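Local structure of LbaCas13a H328A (C2c2) (Lachnospiraceae bacterium NK4A179, 5WLH) at residues 159-164 with 200-205; 461-466 with 1172-1177; 562-567 with 625-630. The protein is an RNA-guided CRISPR nuclease that binds crRNA and, as in other Cas13a enzymes, probably cleaves RNA through a pair of HEPN domains. All coordinates share one frame; numbering follows the deposited sequence.

Contact 1: 159-164 with 200-205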
loop_
_atom_site.group_PDB
_atom_site.type_symbol
_atom_site.label_atom_id
_atom_site.label_comp_id
_atom_site.label_asym_id
_atom_site.label_seq_id
_atom_site.Cartn_x
_atom_site.Cartn_y
_atom_site.Cartn_z
ATOM N N THR A 159 4.740 -32.747 -42.224
ATOM C CA THR A 159 5.876 -33.615 -42.521
ATOM C C THR A 159 7.189 -32.946 -42.129
ATOM O O THR A 159 8.014 -33.539 -41.422
ATOM C CB THR A 159 5.883 -33.991 -44.005
ATOM O OG1 THR A 159 4.696 -34.732 -44.328
ATOM C CG2 THR A 159 7.111 -34.833 -44.327
ATOM N N ASN A 160 7.389 -31.695 -42.553
ATOM C CA ASN A 160 8.634 -31.010 -42.222
ATOM C C ASN A 160 8.727 -30.708 -40.732
ATOM O O ASN A 160 9.808 -30.809 -40.139
ATOM C CB ASN A 160 8.768 -29.724 -43.030
ATOM C CG ASN A 160 10.170 -29.176 -42.989
ATOM O OD1 ASN A 160 11.138 -29.936 -43.025
ATOM N ND2 ASN A 160 10.294 -27.862 -42.852
ATOM N N PHE A 161 7.610 -30.338 -40.101
ATOM C CA PHE A 161 7.642 -30.124 -38.659
ATOM C C PHE A 161 7.999 -31.411 -37.924
ATOM O O PHE A 161 8.796 -31.398 -36.979
ATOM C CB PHE A 161 6.292 -29.569 -38.179
ATOM C CG PHE A 161 6.221 -28.053 -38.145
ATOM C CD1 PHE A 161 6.452 -27.302 -39.286
ATOM C CD2 PHE A 161 5.898 -27.387 -36.966
ATOM C CE1 PHE A 161 6.376 -25.904 -39.255
ATOM C CE2 PHE A 161 5.821 -26.001 -36.927
ATOM C CZ PHE A 161 6.053 -25.261 -38.067
ATOM N N ILE A 162 7.431 -32.541 -38.355
ATOM C CA ILE A 162 7.753 -33.819 -37.726
ATOM C C ILE A 162 9.236 -34.128 -37.898
ATOM O O ILE A 162 9.904 -34.589 -36.966
ATOM C CB ILE A 162 6.859 -34.935 -38.301
ATOM C CG1 ILE A 162 5.461 -34.876 -37.676
ATOM C CG2 ILE A 162 7.503 -36.327 -38.110
ATOM C CD1 ILE A 162 4.460 -35.828 -38.294
ATOM N N ASN A 163 9.778 -33.845 -39.084
ATOM C CA ASN A 163 11.196 -34.087 -39.331
ATOM C C ASN A 163 12.071 -33.182 -38.476
ATOM O O ASN A 163 13.062 -33.636 -37.899
ATOM C CB ASN A 163 11.515 -33.890 -40.814
ATOM C CG ASN A 163 10.929 -34.976 -41.685
ATOM O OD1 ASN A 163 10.623 -36.076 -41.213
ATOM N ND2 ASN A 163 10.766 -34.676 -42.970
ATOM N N ARG A 164 11.729 -31.897 -38.381
ATOM C CA ARG A 164 12.532 -31.002 -37.558
ATOM C C ARG A 164 12.421 -31.368 -36.081
ATOM O O ARG A 164 13.407 -31.280 -35.337
ATOM C CB ARG A 164 12.113 -29.551 -37.803
ATOM C CG ARG A 164 12.383 -29.056 -39.218
ATOM C CD ARG A 164 13.864 -29.134 -39.584
ATOM N NE ARG A 164 14.649 -28.102 -38.911
ATOM C CZ ARG A 164 15.316 -27.131 -39.533
ATOM N NH1 ARG A 164 16.000 -26.238 -38.825
ATOM N NH2 ARG A 164 15.302 -27.048 -40.861
ATOM N N LYS A 200 -0.324 -31.523 -29.799
ATOM C CA LYS A 200 -0.324 -32.898 -29.318
ATOM C C LYS A 200 -0.487 -33.885 -30.470
ATOM O O LYS A 200 0.223 -34.892 -30.540
ATOM C CB LYS A 200 -1.429 -33.103 -28.291
ATOM C CG LYS A 200 -1.606 -34.576 -27.955
ATOM C CD LYS A 200 -2.068 -34.795 -26.547
ATOM C CE LYS A 200 -1.934 -36.268 -26.184
ATOM N NZ LYS A 200 -2.579 -36.532 -24.880
ATOM N N LYS A 201 -1.414 -33.602 -31.381
ATOM C CA LYS A 201 -1.642 -34.480 -32.524
ATOM C C LYS A 201 -0.393 -34.586 -33.381
ATOM O O LYS A 201 -0.010 -35.681 -33.815
ATOM C CB LYS A 201 -2.812 -33.944 -33.347
ATOM C CG LYS A 201 -3.168 -34.723 -34.604
ATOM C CD LYS A 201 -4.631 -34.419 -34.988
ATOM C CE LYS A 201 -5.053 -35.126 -36.278
ATOM N NZ LYS A 201 -6.418 -34.681 -36.727
ATOM N N LEU A 202 0.265 -33.451 -33.611
ATOM C CA LEU A 202 1.515 -33.435 -34.355
ATOM C C LEU A 202 2.589 -34.263 -33.659
ATOM O O LEU A 202 3.296 -35.042 -34.307
ATOM C CB LEU A 202 1.976 -31.991 -34.523
ATOM C CG LEU A 202 3.399 -31.743 -34.998
ATOM C CD1 LEU A 202 3.506 -32.160 -36.415
ATOM C CD2 LEU A 202 3.730 -30.261 -34.860
ATOM N N LEU A 203 2.723 -34.115 -32.339
ATOM C CA LEU A 203 3.767 -34.844 -31.620
ATOM C C LEU A 203 3.479 -36.339 -31.584
ATOM O O LEU A 203 4.404 -37.158 -31.638
ATOM C CB LEU A 203 3.908 -34.302 -30.200
ATOM C CG LEU A 203 4.556 -32.919 -30.145
ATOM C CD1 LEU A 203 4.396 -32.317 -28.755
ATOM C CD2 LEU A 203 6.028 -33.036 -30.528
ATOM N N MET A 204 2.206 -36.717 -31.457
ATOM C CA MET A 204 1.877 -38.141 -31.491
ATOM C C MET A 204 2.169 -38.738 -32.861
ATOM O O MET A 204 2.687 -39.861 -32.958
ATOM C CB MET A 204 0.417 -38.356 -31.091
ATOM C CG MET A 204 0.119 -37.975 -29.632
ATOM S SD MET A 204 0.779 -39.102 -28.382
ATOM C CE MET A 204 -0.386 -40.471 -28.502
ATOM N N ASN A 205 1.853 -38.003 -33.931
ATOM C CA ASN A 205 2.219 -38.448 -35.268
ATOM C C ASN A 205 3.735 -38.491 -35.434
ATOM O O ASN A 205 4.273 -39.419 -36.052
ATOM C CB ASN A 205 1.592 -37.537 -36.327
ATOM C CG ASN A 205 0.058 -37.592 -36.323
ATOM O OD1 ASN A 205 -0.536 -38.510 -35.755
ATOM N ND2 ASN A 205 -0.582 -36.598 -36.950
#
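Leu202 turns its CG anti to the backbone N (chi1 167°), while Ile162 sets CG1 anti to its own carbonyl carbon (chi1 -78°), and these two rotations bring a methyl and a methylene together between two crossing helices. The motif is a helix-helix crossing in a helical part of the chain: helix 158-166 meets helix 193-206 at a signed crossing angle of -66°, with the axes of the two short segments 9.8 Å apart at closest approach. It illustrates how a steep crossing can rest on very few residues. CD1 of Leu202 lies 3.6 Å from CG1 of Ile162, the tightest approach across the contact, and the two side chains slide past one another in opposite directions, so that they lie alongside rather than end to end. Further along, Ile162 remains extended and its CD1 rests 3.9 Å from CB of Asn205, one helical turn after Leu202. Ile162 thus spans both residues with one branch. The other methyl of Leu202 serves Phe161, whose side chain crosses it at about a right angle.

The polar end of Asn205 adds a tie of its own, for its ND2 donates to OE1 of Glu158, a residue at the start of the opposing helix. Apolar neighbours continue the packing on both partners: Phe161 reaches Leu103 and Met106 of helix 103-107 and Ile223 of helix 218-230, and Leu202 lies on Val218 and Phe222 of that same helix. Helix 218-230 therefore bridges the two crossing partners. The contact is structural, joining helix 158-166 to helix 193-206 in the N-terminal helical part of the chain, and the Phe161 ring enters it through CD2, which stands 4.2 Å from CD2 of Leu202.

Contact 2: 461-466 with 1172-1177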
loop_
_atom_site.group_PDB
_atom_site.type_symbol
_atom_site.label_atom_id
_atom_site.label_comp_id
_atom_site.label_asym_id
_atom_site.label_seq_id
_atom_site.Cartn_x
_atom_site.Cartn_y
_atom_site.Cartn_z
ATOM N N ASP A 461 -14.437 23.652 -7.098
ATOM C CA ASP A 461 -13.555 24.786 -6.819
ATOM C C ASP A 461 -14.080 25.689 -5.697
ATOM O O ASP A 461 -13.317 26.150 -4.842
ATOM C CB ASP A 461 -13.408 25.595 -8.112
ATOM C CG ASP A 461 -12.012 26.069 -8.360
ATOM O OD1 ASP A 461 -11.429 26.707 -7.456
ATOM O OD2 ASP A 461 -11.516 25.824 -9.486
ATOM N N GLU A 462 -15.371 25.983 -5.697
ATOM C CA GLU A 462 -15.879 27.002 -4.784
ATOM C C GLU A 462 -16.076 26.486 -3.365
ATOM O O GLU A 462 -16.604 27.215 -2.518
ATOM C CB GLU A 462 -17.164 27.606 -5.363
ATOM C CG GLU A 462 -17.002 27.922 -6.850
ATOM C CD GLU A 462 -17.747 29.158 -7.329
ATOM O OE1 GLU A 462 -17.224 29.869 -8.212
ATOM O OE2 GLU A 462 -18.862 29.416 -6.842
ATOM N N LEU A 463 -15.662 25.251 -3.075
ATOM C CA LEU A 463 -15.462 24.865 -1.680
ATOM C C LEU A 463 -14.360 25.697 -1.036
ATOM O O LEU A 463 -14.359 25.876 0.186
ATOM C CB LEU A 463 -15.109 23.384 -1.573
ATOM C CG LEU A 463 -16.177 22.355 -1.942
ATOM C CD1 LEU A 463 -15.648 20.930 -1.752
ATOM C CD2 LEU A 463 -17.434 22.561 -1.104
ATOM N N ASN A 464 -13.409 26.185 -1.837
ATOM C CA ASN A 464 -12.297 26.971 -1.314
ATOM C C ASN A 464 -12.827 28.232 -0.650
ATOM O O ASN A 464 -13.721 28.897 -1.182
ATOM C CB ASN A 464 -11.324 27.334 -2.440
ATOM C CG ASN A 464 -10.388 26.193 -2.795
ATOM O OD1 ASN A 464 -9.633 25.701 -1.947
ATOM N ND2 ASN A 464 -10.442 25.752 -4.055
ATOM N N ALA A 465 -12.274 28.551 0.523
ATOM C CA ALA A 465 -12.768 29.673 1.314
ATOM C C ALA A 465 -12.757 30.958 0.491
ATOM O O ALA A 465 -11.782 31.259 -0.208
ATOM C CB ALA A 465 -11.926 29.843 2.582
ATOM N N SER A 466 -13.862 31.699 0.557
ATOM C CA SER A 466 -13.996 32.943 -0.190
ATOM C C SER A 466 -15.047 33.800 0.494
ATOM O O SER A 466 -15.776 33.340 1.377
ATOM C CB SER A 466 -14.396 32.694 -1.645
ATOM O OG SER A 466 -15.727 32.197 -1.710
ATOM N N ILE A 1172 -26.618 19.859 -2.872
ATOM C CA ILE A 1172 -26.390 18.491 -2.408
ATOM C C ILE A 1172 -24.905 18.164 -2.453
ATOM O O ILE A 1172 -24.380 17.513 -1.551
ATOM C CB ILE A 1172 -27.212 17.473 -3.218
ATOM C CG1 ILE A 1172 -26.897 16.032 -2.759
ATOM C CG2 ILE A 1172 -26.939 17.591 -4.671
ATOM C CD1 ILE A 1172 -27.342 15.723 -1.382
ATOM N N LEU A 1173 -24.205 18.644 -3.480
ATOM C CA LEU A 1173 -22.780 18.335 -3.599
ATOM C C LEU A 1173 -21.978 19.055 -2.529
ATOM O O LEU A 1173 -21.088 18.465 -1.909
ATOM C CB LEU A 1173 -22.273 18.720 -4.988
ATOM C CG LEU A 1173 -22.989 18.100 -6.171
ATOM C CD1 LEU A 1173 -22.405 18.650 -7.473
ATOM C CD2 LEU A 1173 -22.908 16.574 -6.110
ATOM N N TYR A 1174 -22.278 20.337 -2.310
ATOM C CA TYR A 1174 -21.656 21.073 -1.221
ATOM C C TYR A 1174 -21.861 20.340 0.099
ATOM O O TYR A 1174 -20.916 20.133 0.868
ATOM C CB TYR A 1174 -22.251 22.496 -1.146
ATOM C CG TYR A 1174 -21.739 23.249 0.058
ATOM C CD1 TYR A 1174 -22.340 23.108 1.307
ATOM C CD2 TYR A 1174 -20.622 24.066 -0.044
ATOM C CE1 TYR A 1174 -21.837 23.758 2.417
ATOM C CE2 TYR A 1174 -20.110 24.741 1.068
ATOM C CZ TYR A 1174 -20.730 24.588 2.287
ATOM O OH TYR A 1174 -20.210 25.223 3.388
ATOM N N GLN A 1175 -23.106 19.938 0.374
ATOM C CA GLN A 1175 -23.428 19.373 1.675
ATOM C C GLN A 1175 -22.783 18.012 1.863
ATOM O O GLN A 1175 -22.412 17.657 2.990
ATOM C CB GLN A 1175 -24.950 19.300 1.840
ATOM C CG GLN A 1175 -25.579 20.722 1.842
ATOM C CD GLN A 1175 -25.632 21.295 3.239
ATOM O OE1 GLN A 1175 -24.721 21.993 3.673
ATOM N NE2 GLN A 1175 -26.669 20.947 3.973
ATOM N N ILE A 1176 -22.629 17.247 0.783
ATOM C CA ILE A 1176 -21.908 15.983 0.888
ATOM C C ILE A 1176 -20.468 16.237 1.312
ATOM O O ILE A 1176 -19.956 15.612 2.247
ATOM C CB ILE A 1176 -21.969 15.200 -0.435
ATOM C CG1 ILE A 1176 -23.385 14.643 -0.648
ATOM C CG2 ILE A 1176 -20.948 14.030 -0.386
ATOM C CD1 ILE A 1176 -23.639 14.098 -2.043
ATOM N N CYS A 1177 -19.797 17.162 0.630
ATOM C CA CYS A 1177 -18.393 17.397 0.946
ATOM C C CYS A 1177 -18.235 18.006 2.324
ATOM O O CYS A 1177 -17.247 17.722 3.016
ATOM C CB CYS A 1177 -17.743 18.291 -0.108
ATOM S SG CYS A 1177 -17.564 17.487 -1.696
#
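The carbonyl oxygen of Asp461 is gripped twice by Asn464, closing the 3-10 turn that presents Leu463 to Tyr1174 and Cys1177 of helix 1171-1180. The backbone N of Asn464 lies 3.0 Å from Asp461 O, and the side-chain ND2 adds a weak second bond to the same oxygen at an N-H...O angle of 131°. The contact is a loop-on-helix packing in which one leucine forks over two residues a helical turn apart, an example of a short turn presenting a single apolar side chain. One methyl, CD2 of Leu463, comes within 3.7 Å of CD2 of Tyr1174 and 4.1 Å of CE2 of Tyr1174, approaching the ring obliquely. CG of Leu463 stands anti to its carbonyl carbon (chi1 -67°), and from there the other methyl reaches Cys1177. All three side chains are buried.

Tyr1174 is held at its far end by its OH, which is hydrogen-bonded to Pro1185 O, while Leu1184 touches both Leu463 and the tyrosine. The loop is anchored from behind as well: OD1 of Asn464 accepts from Ala610 N, two residues past the histidine of an R-X4-H sequence, the HEPN signature. A second such sequence follows helix 1171-1180 further along the chain, so the contact may join parts of the two HEPN domains. At Cys1177 the methyl CD1 of Leu463 lies 3.7 Å from CB and 3.9 Å from SG.

Contact 3: 562-567 with 625-630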
loop_
_atom_site.group_PDB
_atom_site.type_symbol
_atom_site.label_atom_id
_atom_site.label_comp_id
_atom_site.label_asym_id
_atom_site.label_seq_id
_atom_site.Cartn_x
_atom_site.Cartn_y
_atom_site.Cartn_z
ATOM N N THR A 562 2.322 15.275 33.158
ATOM C CA THR A 562 2.036 14.139 32.283
ATOM C C THR A 562 2.135 14.542 30.814
ATOM O O THR A 562 2.782 13.850 30.014
ATOM C CB THR A 562 0.655 13.569 32.598
ATOM O OG1 THR A 562 0.584 13.253 33.992
ATOM C CG2 THR A 562 0.396 12.305 31.778
ATOM N N ILE A 563 1.527 15.673 30.447
ATOM C CA ILE A 563 1.625 16.158 29.067
ATOM C C ILE A 563 3.083 16.350 28.676
ATOM O O ILE A 563 3.507 15.980 27.575
ATOM C CB ILE A 563 0.838 17.470 28.901
ATOM C CG1 ILE A 563 -0.667 17.248 29.075
ATOM C CG2 ILE A 563 1.159 18.109 27.571
ATOM C CD1 ILE A 563 -1.433 18.556 29.258
ATOM N N LEU A 564 3.880 16.930 29.572
ATOM C CA LEU A 564 5.244 17.267 29.206
ATOM C C LEU A 564 6.147 16.040 29.080
ATOM O O LEU A 564 7.274 16.180 28.592
ATOM C CB LEU A 564 5.816 18.275 30.215
ATOM C CG LEU A 564 5.176 19.673 30.177
ATOM C CD1 LEU A 564 5.739 20.601 31.273
ATOM C CD2 LEU A 564 5.399 20.283 28.810
ATOM N N GLN A 565 5.694 14.849 29.492
ATOM C CA GLN A 565 6.442 13.635 29.163
ATOM C C GLN A 565 6.632 13.506 27.656
ATOM O O GLN A 565 7.659 13.003 27.186
ATOM C CB GLN A 565 5.713 12.398 29.692
ATOM C CG GLN A 565 5.716 12.237 31.196
ATOM C CD GLN A 565 4.872 11.063 31.664
ATOM O OE1 GLN A 565 4.767 10.052 30.984
ATOM N NE2 GLN A 565 4.279 11.193 32.847
ATOM N N TYR A 566 5.635 13.942 26.884
ATOM C CA TYR A 566 5.679 13.899 25.426
ATOM C C TYR A 566 6.464 15.049 24.828
ATOM O O TYR A 566 6.735 15.035 23.618
ATOM C CB TYR A 566 4.256 13.886 24.890
ATOM C CG TYR A 566 3.569 12.625 25.290
ATOM C CD1 TYR A 566 3.724 11.476 24.534
ATOM C CD2 TYR A 566 2.821 12.553 26.461
ATOM C CE1 TYR A 566 3.142 10.293 24.907
ATOM C CE2 TYR A 566 2.222 11.366 26.837
ATOM C CZ TYR A 566 2.393 10.238 26.058
ATOM O OH TYR A 566 1.809 9.047 26.415
ATOM N N PHE A 567 6.834 16.031 25.644
ATOM C CA PHE A 567 7.746 17.096 25.254
ATOM C C PHE A 567 9.090 16.928 25.959
ATOM O O PHE A 567 9.753 17.908 26.302
ATOM C CB PHE A 567 7.126 18.463 25.544
ATOM C CG PHE A 567 5.905 18.773 24.700
ATOM C CD1 PHE A 567 6.037 19.390 23.467
ATOM C CD2 PHE A 567 4.637 18.450 25.144
ATOM C CE1 PHE A 567 4.923 19.676 22.690
ATOM C CE2 PHE A 567 3.513 18.727 24.372
ATOM C CZ PHE A 567 3.659 19.346 23.143
ATOM N N SER A 625 3.389 28.005 19.577
ATOM C CA SER A 625 4.555 28.583 18.920
ATOM C C SER A 625 5.715 28.754 19.889
ATOM O O SER A 625 6.873 28.510 19.530
ATOM C CB SER A 625 4.182 29.930 18.295
ATOM O OG SER A 625 5.353 30.652 17.955
ATOM N N ALA A 626 5.431 29.193 21.117
ATOM C CA ALA A 626 6.497 29.342 22.102
ATOM C C ALA A 626 7.051 27.992 22.522
ATOM O O ALA A 626 8.250 27.874 22.811
ATOM C CB ALA A 626 5.984 30.109 23.326
ATOM N N MET A 627 6.203 26.967 22.571
ATOM C CA MET A 627 6.706 25.630 22.871
ATOM C C MET A 627 7.594 25.118 21.749
ATOM O O MET A 627 8.634 24.496 22.008
ATOM C CB MET A 627 5.548 24.673 23.115
ATOM C CG MET A 627 4.889 24.848 24.464
ATOM S SD MET A 627 3.556 23.674 24.729
ATOM C CE MET A 627 4.442 22.194 25.244
ATOM N N PHE A 628 7.216 25.383 20.495
ATOM C CA PHE A 628 8.085 25.006 19.388
ATOM C C PHE A 628 9.433 25.702 19.493
ATOM O O PHE A 628 10.483 25.064 19.360
ATOM C CB PHE A 628 7.445 25.334 18.044
ATOM C CG PHE A 628 8.319 24.968 16.878
ATOM C CD1 PHE A 628 8.449 23.639 16.488
ATOM C CD2 PHE A 628 9.038 25.932 16.195
ATOM C CE1 PHE A 628 9.264 23.298 15.426
ATOM C CE2 PHE A 628 9.851 25.597 15.135
ATOM C CZ PHE A 628 9.972 24.268 14.754
ATOM N N GLU A 629 9.429 27.021 19.707
ATOM C CA GLU A 629 10.709 27.713 19.820
ATOM C C GLU A 629 11.525 27.147 20.972
ATOM O O GLU A 629 12.738 26.968 20.851
ATOM C CB GLU A 629 10.506 29.219 19.993
ATOM C CG GLU A 629 11.823 29.961 20.186
ATOM C CD GLU A 629 11.662 31.459 20.111
ATOM O OE1 GLU A 629 10.592 31.949 20.523
ATOM O OE2 GLU A 629 12.609 32.143 19.654
ATOM N N HIS A 630 10.869 26.845 22.094
ATOM C CA HIS A 630 11.575 26.268 23.230
ATOM C C HIS A 630 12.235 24.956 22.841
ATOM O O HIS A 630 13.374 24.685 23.231
ATOM C CB HIS A 630 10.604 26.073 24.393
ATOM C CG HIS A 630 11.264 25.693 25.684
ATOM N ND1 HIS A 630 11.412 24.382 26.084
ATOM C CD2 HIS A 630 11.801 26.450 26.670
ATOM C CE1 HIS A 630 12.019 24.347 27.258
ATOM N NE2 HIS A 630 12.268 25.590 27.635
#
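Met627, Phe567 and Leu564 make up the whole contact, and Met627 has the largest share of buried surface. The motif is a Met-aromatic contact, here led by the methyl group rather than the sulfur, between helix 621-632 and segment 562-567. The chain between these segments carries an R-X4-H sequence, consistent with a place in the first HEPN domain. Met627 runs out from its helix with an extended middle and then bends at its last torsion (chi3 81°), which lowers CE onto the Phe567 ring. The methyl sits almost exactly over the ring centre, 3.4 Å from the centroid of Phe567 and only 3° off the normal, a CH-pi contact in which all six ring carbons lie at nearly equal distance. The sulfur is set back: SD of Met627 is 4.8 Å from the centroid of the Phe567 ring, above the face but at a distance. The two side chains cross at about a right angle, so the methionine comes down on the aromatic surface end-on.

Phe567 has further partners. Its ring meets that of Phe912 with the planes at about 90°, and its backbone O accepts from NE1 of Trp573, whose side chain also touches Met627 and whose ring stacks on that of His630. Trp573 thus links segment 562-567 to the helix that carries the methionine. With the ring of Phe567 cut back to an alanine, the methyl of Met627 would probably lose the face it rests on and be less restrained in its rotation about the CG-SD bond. Beside the ring, Leu564 makes a looser approach to the same methyl, with its CD2 4.2 Å from CE of Met627.

The three contacts sit in separate parts of a large, mainly helical enzyme. Contact 1 stands apart, its centre about 71 Å from that of contact 2 and about 82 Å from that of contact 3, and it lies across the chain's centre from contact 3. Contacts 2 and 3 are nearer, about 36 Å between centres and about 23 Å between nearest atoms, and the two segments of contact 3 fall between those of contact 2 in the sequence; both probably belong to the HEPN region. None reaches the RNA: the nearest atoms lie about 15, 16 and 12 Å from it for contacts 1, 2 and 3, so none of the three takes part directly in holding it.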